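Local atomic coordinates of CCMAN5 (Cellulosimicrobium cellulans, PDB entry 2XSG), a protein that probably hydrolyses alpha-mannosidic linkages as a calcium-containing family 92 glycoside hydrolase, and enables mannose-6-phosphate modification of yeast-produced lysosomal enzymes. Residues A[82-87]-A[158-163]; A[348-353]-A[401-406]; A[684-689]-A[763-768]. All blocks are in the same frame, centred on the assembly; numbering follows the deposited sequence.

Contact 1: residues A[82-87]-A[158-163]; sequences VPTSGS and SLVVDL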
ATOM      1  N   VAL A  82       7.577  22.935 -12.369  1.00  2.07           N
ATOM      2  CA  VAL A  82       6.967  23.100 -13.677  1.00  2.66           C
ATOM      3  C   VAL A  82       7.937  23.784 -14.648  1.00  2.63           C
ATOM      4  O   VAL A  82       8.277  24.962 -14.445  1.00  3.18           O
ATOM      5  CB  VAL A  82       5.672  23.976 -13.599  1.00  2.50           C
ATOM      6  CG1 VAL A  82       5.032  24.128 -14.977  1.00  2.00           C
ATOM      7  CG2 VAL A  82       4.668  23.384 -12.622  1.00  3.01           C
ATOM      8  N   PRO A  83       8.361  23.076 -15.716  1.00  2.86           N
ATOM      9  CA  PRO A  83       9.194  23.709 -16.738  1.00  3.10           C
ATOM     10  C   PRO A  83       8.351  24.586 -17.672  1.00  3.38           C
ATOM     11  O   PRO A  83       7.234  24.206 -18.043  1.00  3.67           O
ATOM     12  CB  PRO A  83       9.763  22.510 -17.503  1.00  3.11           C
ATOM     13  CG  PRO A  83       8.683  21.478 -17.408  1.00  3.21           C
ATOM     14  CD  PRO A  83       8.101  21.657 -16.031  1.00  2.92           C
ATOM     15  N   THR A  84       8.881  25.751 -18.036  1.00  3.07           N
ATOM     16  CA  THR A  84       8.159  26.680 -18.899  1.00  3.64           C
ATOM     17  C   THR A  84       9.107  27.636 -19.617  1.00  3.67           C
ATOM     18  O   THR A  84      10.194  27.940 -19.107  1.00  4.18           O
ATOM     19  CB  THR A  84       7.102  27.474 -18.111  1.00  3.35           C
ATOM     20  OG1 THR A  84       6.323  28.256 -19.016  1.00  4.42           O
ATOM     21  CG2 THR A  84       7.750  28.383 -17.053  1.00  4.49           C
ATOM     22  N   SER A  85       8.703  28.094 -20.803  1.00  4.06           N
ATOM     23  CA  SER A  85       9.444  29.141 -21.510  1.00  3.93           C
ATOM     24  C   SER A  85       8.745  30.473 -21.326  1.00  4.38           C
ATOM     25  O   SER A  85       9.167  31.489 -21.884  1.00  4.39           O
ATOM     26  CB  SER A  85       9.590  28.818 -23.000  1.00  3.68           C
ATOM     27  OG  SER A  85      10.255  27.587 -23.165  1.00  4.10           O
ATOM     28  N   GLY A  86       7.679  30.463 -20.536  1.00  4.68           N
ATOM     29  CA  GLY A  86       6.956  31.690 -20.212  1.00  4.58           C
ATOM     30  C   GLY A  86       7.627  32.514 -19.133  1.00  5.38           C
ATOM     31  O   GLY A  86       8.620  32.082 -18.538  1.00  4.37           O
ATOM     32  N   SER A  87       7.054  33.699 -18.897  1.00  5.97           N
ATOM     33  CA  SER A  87       7.487  34.671 -17.891  1.00  6.80           C
ATOM     34  C   SER A  87       6.328  35.009 -16.952  1.00  6.60           C
ATOM     35  O   SER A  87       5.158  34.934 -17.350  1.00  7.40           O
ATOM     36  CB  SER A  87       7.918  35.975 -18.580  1.00  6.70           C
ATOM     37  OG  SER A  87       9.080  35.764 -19.366  1.00 10.14           O
ATOM     38  N   SER A 158      12.778  28.243 -17.727  1.00  5.28           N
ATOM     39  CA  SER A 158      12.406  28.591 -16.371  1.00  5.58           C
ATOM     40  C   SER A 158      11.776  27.379 -15.677  1.00  5.36           C
ATOM     41  O   SER A 158      11.143  26.532 -16.319  1.00  5.79           O
ATOM     42  CB  SER A 158      11.459  29.790 -16.395  1.00  5.74           C
ATOM     43  OG  SER A 158      10.891  29.994 -15.127  1.00  8.14           O
ATOM     44  N   LEU A 159      11.976  27.289 -14.372  1.00  4.61           N
ATOM     45  CA  LEU A 159      11.308  26.276 -13.585  1.00  4.75           C
ATOM     46  C   LEU A 159      10.576  26.992 -12.474  1.00  3.96           C
ATOM     47  O   LEU A 159      11.179  27.777 -11.744  1.00  4.30           O
ATOM     48  CB  LEU A 159      12.322  25.283 -12.989  1.00  4.70           C
ATOM     49  CG  LEU A 159      13.147  24.422 -13.950  1.00  5.03           C
ATOM     50  CD1 LEU A 159      14.092  23.516 -13.191  1.00  6.53           C
ATOM     51  CD2 LEU A 159      12.241  23.565 -14.828  1.00  4.38           C
ATOM     52  N   VAL A 160       9.278  26.747 -12.379  1.00  3.49           N
ATOM     53  CA  VAL A 160       8.472  27.261 -11.291  1.00  3.15           C
ATOM     54  C   VAL A 160       8.532  26.207 -10.196  1.00  3.49           C
ATOM     55  O   VAL A 160       8.331  25.012 -10.482  1.00  3.86           O
ATOM     56  CB  VAL A 160       7.014  27.464 -11.730  1.00  2.68           C
ATOM     57  CG1 VAL A 160       6.119  27.762 -10.536  1.00  2.20           C
ATOM     58  CG2 VAL A 160       6.921  28.585 -12.766  1.00  3.24           C
ATOM     59  N   VAL A 161       8.822  26.635  -8.971  1.00  2.78           N
ATOM     60  CA  VAL A 161       8.782  25.739  -7.825  1.00  2.91           C
ATOM     61  C   VAL A 161       7.571  26.189  -7.000  1.00  2.89           C
ATOM     62  O   VAL A 161       7.637  27.192  -6.314  1.00  2.46           O
ATOM     63  CB  VAL A 161      10.111  25.781  -7.010  1.00  2.73           C
ATOM     64  CG1 VAL A 161      10.080  24.813  -5.833  1.00  2.51           C
ATOM     65  CG2 VAL A 161      11.327  25.505  -7.910  1.00  2.20           C
ATOM     66  N   ASP A 162       6.462  25.460  -7.116  1.00  3.14           N
ATOM     67  CA  ASP A 162       5.202  25.824  -6.468  1.00  2.92           C
ATOM     68  C   ASP A 162       5.048  25.068  -5.143  1.00  3.61           C
ATOM     69  O   ASP A 162       4.916  23.818  -5.114  1.00  3.33           O
ATOM     70  CB  ASP A 162       4.047  25.517  -7.414  1.00  2.64           C
ATOM     71  CG  ASP A 162       2.747  26.156  -6.993  1.00  3.61           C
ATOM     72  OD1 ASP A 162       2.462  26.268  -5.781  1.00  5.66           O
ATOM     73  OD2 ASP A 162       1.984  26.570  -7.883  1.00  6.26           O
ATOM     74  N   LEU A 163       5.049  25.816  -4.048  1.00  3.82           N
ATOM     75  CA  LEU A 163       5.034  25.203  -2.718  1.00  4.33           C
ATOM     76  C   LEU A 163       3.654  25.152  -2.087  1.00  4.27           C
ATOM     77  O   LEU A 163       3.507  24.764  -0.926  1.00  3.83           O
ATOM     78  CB  LEU A 163       6.027  25.898  -1.784  1.00  4.78           C
ATOM     79  CG  LEU A 163       7.526  25.642  -1.992  1.00  6.11           C
ATOM     80  CD1 LEU A 163       7.830  24.153  -2.197  1.00  6.97           C
ATOM     81  CD2 LEU A 163       8.028  26.404  -3.160  1.00 10.10           C
TER
HETATM   82  O   HOH W   1       8.853  32.138 -15.625  1.00  7.07           O

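Contact 2: residues A[348-353]-A[401-406]; sequences YDSWAT and VPTVRW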
ATOM      1  N   TYR A 348      11.208   3.329   9.366  1.00  4.51           N
ATOM      2  CA  TYR A 348      10.176   3.545   8.368  1.00  4.55           C
ATOM      3  C   TYR A 348       8.940   4.197   9.001  1.00  4.16           C
ATOM      4  O   TYR A 348       8.677   4.040  10.204  1.00  3.79           O
ATOM      5  CB  TYR A 348       9.806   2.210   7.690  1.00  4.53           C
ATOM      6  CG  TYR A 348      10.981   1.615   6.945  1.00  4.97           C
ATOM      7  CD1 TYR A 348      11.894   0.758   7.581  1.00  3.38           C
ATOM      8  CD2 TYR A 348      11.209   1.952   5.615  1.00  5.65           C
ATOM      9  CE1 TYR A 348      12.990   0.241   6.883  1.00  3.24           C
ATOM     10  CE2 TYR A 348      12.288   1.459   4.930  1.00  4.43           C
ATOM     11  CZ  TYR A 348      13.171   0.607   5.561  1.00  4.37           C
ATOM     12  OH  TYR A 348      14.231   0.147   4.826  1.00  5.27           O
ATOM     13  N   ASP A 349       8.206   4.938   8.171  1.00  3.74           N
ATOM     14  CA  ASP A 349       7.008   5.654   8.583  1.00  3.32           C
ATOM     15  C   ASP A 349       6.081   5.797   7.380  1.00  3.66           C
ATOM     16  O   ASP A 349       6.535   5.690   6.225  1.00  3.83           O
ATOM     17  CB  ASP A 349       7.390   7.024   9.143  1.00  3.09           C
ATOM     18  CG  ASP A 349       6.266   7.686   9.937  1.00  3.25           C
ATOM     19  OD1 ASP A 349       5.191   7.070  10.153  1.00  2.86           O
ATOM     20  OD2 ASP A 349       6.454   8.861  10.323  1.00  4.01           O
ATOM     21  N   SER A 350       4.806   6.035   7.674  1.00  3.02           N
ATOM     22  CA  SER A 350       3.686   6.189   6.713  1.00  3.95           C
ATOM     23  C   SER A 350       2.825   4.948   6.727  1.00  3.69           C
ATOM     24  O   SER A 350       3.140   3.962   6.082  1.00  4.39           O
ATOM     25  CB  SER A 350       4.125   6.485   5.285  1.00  3.87           C
ATOM     26  OG  SER A 350       2.991   6.824   4.506  1.00  4.30           O
ATOM     27  N   TRP A 351       1.740   5.002   7.477  1.00  3.90           N
ATOM     28  CA  TRP A 351       0.990   3.799   7.809  1.00  3.88           C
ATOM     29  C   TRP A 351      -0.461   3.941   7.375  1.00  3.55           C
ATOM     30  O   TRP A 351      -1.008   5.032   7.409  1.00  3.92           O
ATOM     31  CB  TRP A 351       1.059   3.578   9.313  1.00  3.73           C
ATOM     32  CG  TRP A 351       2.476   3.514   9.862  1.00  4.59           C
ATOM     33  CD1 TRP A 351       3.185   4.534  10.415  1.00  4.39           C
ATOM     34  CD2 TRP A 351       3.323   2.361   9.906  1.00  4.96           C
ATOM     35  NE1 TRP A 351       4.443   4.091  10.798  1.00  5.87           N
ATOM     36  CE2 TRP A 351       4.547   2.760  10.494  1.00  5.18           C
ATOM     37  CE3 TRP A 351       3.163   1.025   9.506  1.00  5.76           C
ATOM     38  CZ2 TRP A 351       5.598   1.870  10.710  1.00  5.89           C
ATOM     39  CZ3 TRP A 351       4.222   0.136   9.705  1.00  5.32           C
ATOM     40  CH2 TRP A 351       5.427   0.567  10.295  1.00  7.05           C
ATOM     41  N   ALA A 352      -1.064   2.844   6.925  1.00  3.97           N
ATOM     42  CA  ALA A 352      -2.486   2.806   6.593  1.00  3.39           C
ATOM     43  C   ALA A 352      -2.966   1.437   7.054  1.00  3.86           C
ATOM     44  O   ALA A 352      -3.575   0.680   6.299  1.00  3.74           O
ATOM     45  CB  ALA A 352      -2.700   2.969   5.107  1.00  3.71           C
ATOM     46  N   THR A 353      -2.678   1.134   8.311  1.00  3.58           N
ATOM     47  CA  THR A 353      -2.722  -0.231   8.791  1.00  3.82           C
ATOM     48  C   THR A 353      -4.130  -0.846   8.896  1.00  3.68           C
ATOM     49  O   THR A 353      -4.265  -2.068   8.832  1.00  3.89           O
ATOM     50  CB  THR A 353      -1.883  -0.329  10.078  1.00  4.28           C
ATOM     51  OG1 THR A 353      -0.624   0.313   9.819  1.00  5.44           O
ATOM     52  CG2 THR A 353      -1.635  -1.790  10.489  1.00  2.44           C
ATOM     53  N   VAL A 401       6.317  12.072   7.938  1.00  3.11           N
ATOM     54  CA  VAL A 401       6.062  11.844   6.501  1.00  2.51           C
ATOM     55  C   VAL A 401       4.537  11.815   6.329  1.00  3.07           C
ATOM     56  O   VAL A 401       3.826  11.610   7.321  1.00  2.79           O
ATOM     57  CB  VAL A 401       6.625  10.488   6.021  1.00  3.00           C
ATOM     58  CG1 VAL A 401       8.154  10.432   6.139  1.00  3.01           C
ATOM     59  CG2 VAL A 401       5.979   9.324   6.785  1.00  2.31           C
ATOM     60  N   PRO A 402       4.021  12.017   5.089  1.00  3.01           N
ATOM     61  CA  PRO A 402       2.590  11.849   4.907  1.00  3.03           C
ATOM     62  C   PRO A 402       2.194  10.466   5.378  1.00  2.95           C
ATOM     63  O   PRO A 402       2.941   9.498   5.179  1.00  2.34           O
ATOM     64  CB  PRO A 402       2.386  11.981   3.388  1.00  3.16           C
ATOM     65  CG  PRO A 402       3.709  12.074   2.785  1.00  3.44           C
ATOM     66  CD  PRO A 402       4.690  12.440   3.846  1.00  3.56           C
ATOM     67  N   THR A 403       1.043  10.381   6.031  1.00  3.00           N
ATOM     68  CA  THR A 403       0.628   9.129   6.657  1.00  2.63           C
ATOM     69  C   THR A 403      -0.898   9.045   6.709  1.00  2.70           C
ATOM     70  O   THR A 403      -1.597  10.007   6.365  1.00  2.73           O
ATOM     71  CB  THR A 403       1.270   8.989   8.047  1.00  2.74           C
ATOM     72  OG1 THR A 403       1.171   7.633   8.510  1.00  2.00           O
ATOM     73  CG2 THR A 403       0.627   9.967   9.063  1.00  3.53           C
ATOM     74  N   VAL A 404      -1.426   7.893   7.103  1.00  2.53           N
ATOM     75  CA  VAL A 404      -2.875   7.694   7.012  1.00  2.59           C
ATOM     76  C   VAL A 404      -3.497   7.342   8.361  1.00  2.46           C
ATOM     77  O   VAL A 404      -4.130   8.180   8.970  1.00  2.47           O
ATOM     78  CB  VAL A 404      -3.250   6.643   5.959  1.00  2.82           C
ATOM     79  CG1 VAL A 404      -4.771   6.619   5.729  1.00  2.76           C
ATOM     80  CG2 VAL A 404      -2.503   6.909   4.643  1.00  2.67           C
ATOM     81  N   ARG A 405      -3.319   6.101   8.808  1.00  2.45           N
ATOM     82  CA  ARG A 405      -4.077   5.574   9.956  1.00  2.87           C
ATOM     83  C   ARG A 405      -3.367   4.341  10.536  1.00  2.93           C
ATOM     84  O   ARG A 405      -2.532   3.728   9.860  1.00  2.80           O
ATOM     85  CB  ARG A 405      -5.533   5.261   9.560  1.00  2.48           C
ATOM     86  CG  ARG A 405      -5.691   4.147   8.518  1.00  3.18           C
ATOM     87  CD  ARG A 405      -7.124   4.013   8.010  1.00  3.29           C
ATOM     88  NE  ARG A 405      -8.131   3.900   9.060  1.00  2.00           N
ATOM     89  CZ  ARG A 405      -9.440   3.803   8.848  1.00  2.00           C
ATOM     90  NH1 ARG A 405      -9.915   3.761   7.622  1.00  2.22           N
ATOM     91  NH2 ARG A 405     -10.273   3.703   9.874  1.00  2.00           N
ATOM     92  N   TRP A 406      -3.683   3.987  11.783  1.00  3.22           N
ATOM     93  CA  TRP A 406      -2.821   3.080  12.548  1.00  3.31           C
ATOM     94  C   TRP A 406      -3.529   1.893  13.180  1.00  3.53           C
ATOM     95  O   TRP A 406      -2.895   1.092  13.852  1.00  4.03           O
ATOM     96  CB  TRP A 406      -2.056   3.867  13.626  1.00  3.91           C
ATOM     97  CG  TRP A 406      -1.320   5.071  13.078  1.00  3.67           C
ATOM     98  CD1 TRP A 406      -0.053   5.093  12.547  1.00  3.53           C
ATOM     99  CD2 TRP A 406      -1.821   6.409  12.981  1.00  2.77           C
ATOM    100  NE1 TRP A 406       0.269   6.372  12.134  1.00  2.95           N
ATOM    101  CE2 TRP A 406      -0.796   7.198  12.390  1.00  3.93           C
ATOM    102  CE3 TRP A 406      -3.035   7.024  13.336  1.00  3.12           C
ATOM    103  CZ2 TRP A 406      -0.953   8.565  12.144  1.00  3.69           C
ATOM    104  CZ3 TRP A 406      -3.191   8.388  13.095  1.00  2.63           C
ATOM    105  CH2 TRP A 406      -2.158   9.138  12.495  1.00  4.40           C
TER

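Contact 3: residues A[684-689]-A[763-768]; sequences SSQFQV and APAFSM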
ATOM      1  N   SER A 684      -0.001 -14.449  13.316  1.00  4.33           N
ATOM      2  CA  SER A 684       0.419 -15.827  13.594  1.00  5.30           C
ATOM      3  C   SER A 684       1.650 -16.100  12.730  1.00  5.47           C
ATOM      4  O   SER A 684       2.115 -15.206  12.019  1.00  6.34           O
ATOM      5  CB  SER A 684      -0.696 -16.825  13.266  1.00  4.18           C
ATOM      6  OG  SER A 684      -0.753 -17.085  11.882  1.00  5.94           O
ATOM      7  N   SER A 685       2.173 -17.317  12.783  1.00  5.80           N
ATOM      8  CA  SER A 685       3.326 -17.664  11.965  1.00  6.30           C
ATOM      9  C   SER A 685       2.923 -18.503  10.756  1.00  6.25           C
ATOM     10  O   SER A 685       3.781 -19.033  10.052  1.00  6.52           O
ATOM     11  CB  SER A 685       4.375 -18.386  12.808  1.00  6.56           C
ATOM     12  OG  SER A 685       3.832 -19.555  13.389  1.00  7.73           O
ATOM     13  N   GLN A 686       1.619 -18.605  10.504  1.00  5.87           N
ATOM     14  CA  GLN A 686       1.120 -19.518   9.446  1.00  5.66           C
ATOM     15  C   GLN A 686       0.705 -18.871   8.115  1.00  5.70           C
ATOM     16  O   GLN A 686       0.283 -17.699   8.075  1.00  5.01           O
ATOM     17  CB  GLN A 686      -0.015 -20.381   9.991  1.00  5.43           C
ATOM     18  CG  GLN A 686       0.487 -21.436  10.984  1.00  5.20           C
ATOM     19  CD  GLN A 686      -0.589 -22.423  11.384  1.00  5.96           C
ATOM     20  OE1 GLN A 686      -0.359 -23.272  12.250  1.00  9.00           O
ATOM     21  NE2 GLN A 686      -1.757 -22.336  10.758  1.00  2.00           N
ATOM     22  N   PHE A 687       0.829 -19.654   7.038  1.00  5.27           N
ATOM     23  CA  PHE A 687       0.374 -19.255   5.709  1.00  5.37           C
ATOM     24  C   PHE A 687      -0.447 -20.374   5.129  1.00  5.44           C
ATOM     25  O   PHE A 687      -0.104 -21.537   5.323  1.00  5.40           O
ATOM     26  CB  PHE A 687       1.550 -18.908   4.802  1.00  5.24           C
ATOM     27  CG  PHE A 687       2.343 -17.752   5.304  1.00  5.92           C
ATOM     28  CD1 PHE A 687       1.956 -16.457   5.002  1.00  6.89           C
ATOM     29  CD2 PHE A 687       3.445 -17.951   6.128  1.00  7.80           C
ATOM     30  CE1 PHE A 687       2.656 -15.379   5.492  1.00  3.97           C
ATOM     31  CE2 PHE A 687       4.170 -16.861   6.633  1.00  6.56           C
ATOM     32  CZ  PHE A 687       3.774 -15.578   6.300  1.00  5.43           C
ATOM     33  N   GLN A 688      -1.543 -20.017   4.459  1.00  4.55           N
ATOM     34  CA  GLN A 688      -2.394 -20.989   3.788  1.00  4.94           C
ATOM     35  C   GLN A 688      -1.961 -21.222   2.339  1.00  5.49           C
ATOM     36  O   GLN A 688      -1.636 -20.266   1.608  1.00  4.83           O
ATOM     37  CB  GLN A 688      -3.867 -20.555   3.838  1.00  4.46           C
ATOM     38  CG  GLN A 688      -4.494 -20.606   5.260  1.00  5.50           C
ATOM     39  CD  GLN A 688      -4.726 -22.031   5.742  1.00  6.68           C
ATOM     40  OE1 GLN A 688      -5.109 -22.914   4.956  1.00  5.26           O
ATOM     41  NE2 GLN A 688      -4.492 -22.269   7.038  1.00  4.16           N
ATOM     42  N   VAL A 689      -2.006 -22.494   1.930  1.00  5.48           N
ATOM     43  CA  VAL A 689      -1.641 -22.912   0.584  1.00  5.79           C
ATOM     44  C   VAL A 689      -2.762 -22.565  -0.388  1.00  6.54           C
ATOM     45  O   VAL A 689      -3.943 -22.817  -0.106  1.00  6.78           O
ATOM     46  CB  VAL A 689      -1.329 -24.424   0.529  1.00  6.18           C
ATOM     47  CG1 VAL A 689      -1.249 -24.918  -0.915  1.00  5.15           C
ATOM     48  CG2 VAL A 689      -0.017 -24.715   1.261  1.00  5.54           C
ATOM     49  N   ALA A 763      -3.437 -31.545   9.011  1.00  9.61           N
ATOM     50  CA  ALA A 763      -3.329 -31.230  10.437  1.00  9.30           C
ATOM     51  C   ALA A 763      -4.007 -29.868  10.592  1.00  9.44           C
ATOM     52  O   ALA A 763      -3.879 -29.032   9.690  1.00  9.68           O
ATOM     53  CB  ALA A 763      -1.835 -31.151  10.858  1.00  9.35           C
ATOM     54  N   PRO A 764      -4.761 -29.646  11.696  1.00  9.07           N
ATOM     55  CA  PRO A 764      -5.481 -28.366  11.875  1.00  8.86           C
ATOM     56  C   PRO A 764      -4.562 -27.158  11.848  1.00  8.40           C
ATOM     57  O   PRO A 764      -3.414 -27.244  12.298  1.00  7.47           O
ATOM     58  CB  PRO A 764      -6.112 -28.471  13.270  1.00  8.58           C
ATOM     59  CG  PRO A 764      -5.794 -29.863  13.791  1.00  9.62           C
ATOM     60  CD  PRO A 764      -5.182 -30.667  12.673  1.00  9.87           C
ATOM     61  N   ALA A 765      -5.071 -26.045  11.321  1.00  8.25           N
ATOM     62  CA  ALA A 765      -4.325 -24.793  11.281  1.00  8.11           C
ATOM     63  C   ALA A 765      -4.518 -24.056  12.596  1.00  8.21           C
ATOM     64  O   ALA A 765      -5.298 -24.486  13.445  1.00  7.54           O
ATOM     65  CB  ALA A 765      -4.777 -23.937  10.100  1.00  7.76           C
ATOM     66  N   PHE A 766      -3.807 -22.948  12.773  1.00  8.15           N
ATOM     67  CA  PHE A 766      -3.910 -22.185  14.011  1.00  9.09           C
ATOM     68  C   PHE A 766      -5.300 -21.590  14.253  1.00  9.16           C
ATOM     69  O   PHE A 766      -5.900 -20.972  13.371  1.00  9.26           O
ATOM     70  CB  PHE A 766      -2.857 -21.070  14.074  1.00  8.70           C
ATOM     71  CG  PHE A 766      -3.024 -20.163  15.246  1.00  9.42           C
ATOM     72  CD1 PHE A 766      -2.546 -20.535  16.502  1.00 10.43           C
ATOM     73  CD2 PHE A 766      -3.689 -18.948  15.112  1.00 10.36           C
ATOM     74  CE1 PHE A 766      -2.708 -19.686  17.612  1.00 10.41           C
ATOM     75  CE2 PHE A 766      -3.870 -18.092  16.214  1.00 10.98           C
ATOM     76  CZ  PHE A 766      -3.373 -18.467  17.469  1.00 11.27           C
ATOM     77  N   SER A 767      -5.777 -21.780  15.480  1.00  9.40           N
ATOM     78  CA  SER A 767      -6.926 -21.085  16.034  1.00  9.56           C
ATOM     79  C   SER A 767      -6.599 -20.863  17.495  1.00 10.04           C
ATOM     80  O   SER A 767      -6.142 -21.788  18.173  1.00  9.35           O
ATOM     81  CB  SER A 767      -8.194 -21.927  15.908  1.00  9.75           C
ATOM     82  OG  SER A 767      -8.768 -21.794  14.637  1.00  8.89           O
ATOM     83  N   MET A 768      -6.807 -19.633  17.969  1.00 10.77           N
ATOM     84  CA  MET A 768      -6.535 -19.252  19.357  1.00 11.12           C
ATOM     85  C   MET A 768      -7.143 -20.228  20.374  1.00 11.97           C
ATOM     86  O   MET A 768      -6.474 -20.637  21.313  1.00 11.75           O
ATOM     87  CB  MET A 768      -7.041 -17.830  19.619  1.00 10.88           C
ATOM     88  CG  MET A 768      -6.853 -17.336  21.041  1.00 10.49           C
ATOM     89  SD  MET A 768      -7.621 -15.721  21.320  1.00 12.20           S
ATOM     90  CE  MET A 768      -9.360 -16.151  21.368  1.00  8.96           C
TER

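Contact 1: residues A[82-87]-A[158-163]
Ser158 OG is gripped by two bonds. One joins it to Leu238 O on the neighbouring strand 235-240. The other comes from a water, which donates to Ser158 OG at 3.0 Å. The same water donates to Gly86 O at 2.9 Å, so it ties Ser158 to the backbone at Gly86. Ser158 OG stands anti to its backbone N (chi1 169°).

Strands 82-84 and 158-162 run antiparallel. Val82 and Val160 form a hydrogen-bonded pair with bonds both ways. Val82 N reaches Val160 O at 2.9 Å, in the carbonyl plane. The return bond from Val160 N meets Val82 O from above its plane. At the next such pair, Thr84 N donates to Ser158 O at 2.9 Å, while the bond from Ser158 N to Thr84 O is weak and strongly bent (125°). Thr84 OG1 turns back along its own chain. It accepts from Gly86 N at 3.0 Å, an ST turn at Thr84.

Pro83 sits between these pairs, opposite Leu159, in a non-hydrogen-bonded position. Its missing N-H therefore costs this pairing nothing. Leu159 CD2 lies over Pro83 and comes within 3.8 Å of Pro83 CB. Tyr149 touches both residues from strand 144-150. On the other face, Val82 and Val160 lie side by side, their CB atoms 4.2 Å apart, and Tyr97 touches both.

Strand 80-84 is the outermost strand here of an antiparallel sheet in the family 92 N-terminal domain, and 158-162 links it to 235-240. The bonds across are all made by backbone atoms or through the water. The main chain thus supplies the polar hold across the pair, and the side chains add apolar touches on both faces.

Contact 2: residues A[348-353]-A[401-406]
Ser350 and Thr403 both place their hydroxyl anti to the backbone N, and each uses it to grip the other segment. Ser350 OG donates to Pro402 O at 2.8 Å, in the carbonyl plane and on a lone pair. Thr403 OG1 accepts from Trp351 N at 2.9 Å in a nearly straight bond. That rotamer (chi1 -164°) leaves Thr403 CG2 in the crowded position between N and carbonyl carbon. Ser350 has a positive phi of 105°, uncommon outside glycine and probably strained.

Asp349 also has its CG anti to the backbone N. Its carboxylate slides past Val401, whose CG2 lies 3.6 Å from Asp349 CG. Asp349 OD1 accepts from Ser350 N, and OD2 is held by Ser400 OG.

The two segments belong to the family 92 catalytic domain, of the six-hairpin clan. Ala352 is the N-cap of helix 353-366. The other segment lies in the loop before helix 409-418. One backbone bridge, at Ala352 and Arg405, joins the loop to the helix start. Trp351 O accepts twice, from Val404 N and from Arg405 N, each at 2.9 Å. Thr353 N, in the first turn, donates to Arg405 O at 3.0 Å. Ala352 CB rests 3.8 Å from Val404 CB.

Trp351 and Trp406 share one first torsion, with CG anti to the carbonyl carbon. Their side chains cross at about a right angle, and the five-membered rings meet obliquely at 50°. The touch falls at Trp406 CD1, 3.7 Å from Trp351 CB. His399 stacks on the Trp406 ring.

Arg405 CG takes the crowded position, and the chain bends at chi3. Its NE pairs with Glu407, and its NH1 hydrogen-bonds a molecule probably from the crystallisation liquor. The Arg405 side chain is about 8 Å from the bound calcium.

Contact 3: residues A[684-689]-A[763-768]
Gln686 and Phe766 cross at about a right angle, with the amide and ring planes 82° apart. The Gln686 chain is extended beyond CG, so its amide end reaches the backbone of Phe766. Gln686 CD lies 3.8 Å from Phe766 CB. Phe766 has CG anti to its backbone N (chi1 173°), which carries the ring away from the glutamine. One rim atom, Phe766 CD2, comes within 4.1 Å of Ser684 CB. Met768 N lies over one face of the ring, offset toward its rim.

Both glutamine ends come up to Ala765 CB, from directions roughly at right angles. Gln688 bends at chi2, and its NE2 sits 3.5 Å from Ala765 CB, while its OE1 is held by Asn599. Ser684 OG accepts from Gln686 N at 3.1 Å, an ST turn leading into strand 686-689, and also hydrogen-bonds Thr681 O. That strand is the middle one of a three-stranded antiparallel sheet. Trp735 of its neighbour 735-737 touches Gln686, Gln688 and Ala765.

An alanine at Gln686 would remove the amide reaching Phe766 and would probably loosen the 763-768 loop against the strand. Amide ends meet the Ala765 methyl and the Phe766 main chain, so the contact mixes polar and apolar surfaces.

The three contacts follow one another along the chain and share no strand or helix. Contacts 1 and 2 are buried, while contact 3 is only partly so and lies near the C-terminus. Contact 1 belongs to the N-terminal domain and has regular strand pairing. Contact 2 is nearest the centre of the chain and replaces that regularity with a mix of hydroxyl and backbone bonds between a helix start and a loop. Contact 3 joins a strand to a loop mainly through side-chain touches. Centres of contacts 1 and 3 are 56 Å apart, on opposite sides of the chain's centre. Nearest atoms of contact 2 are about 13 Å from either.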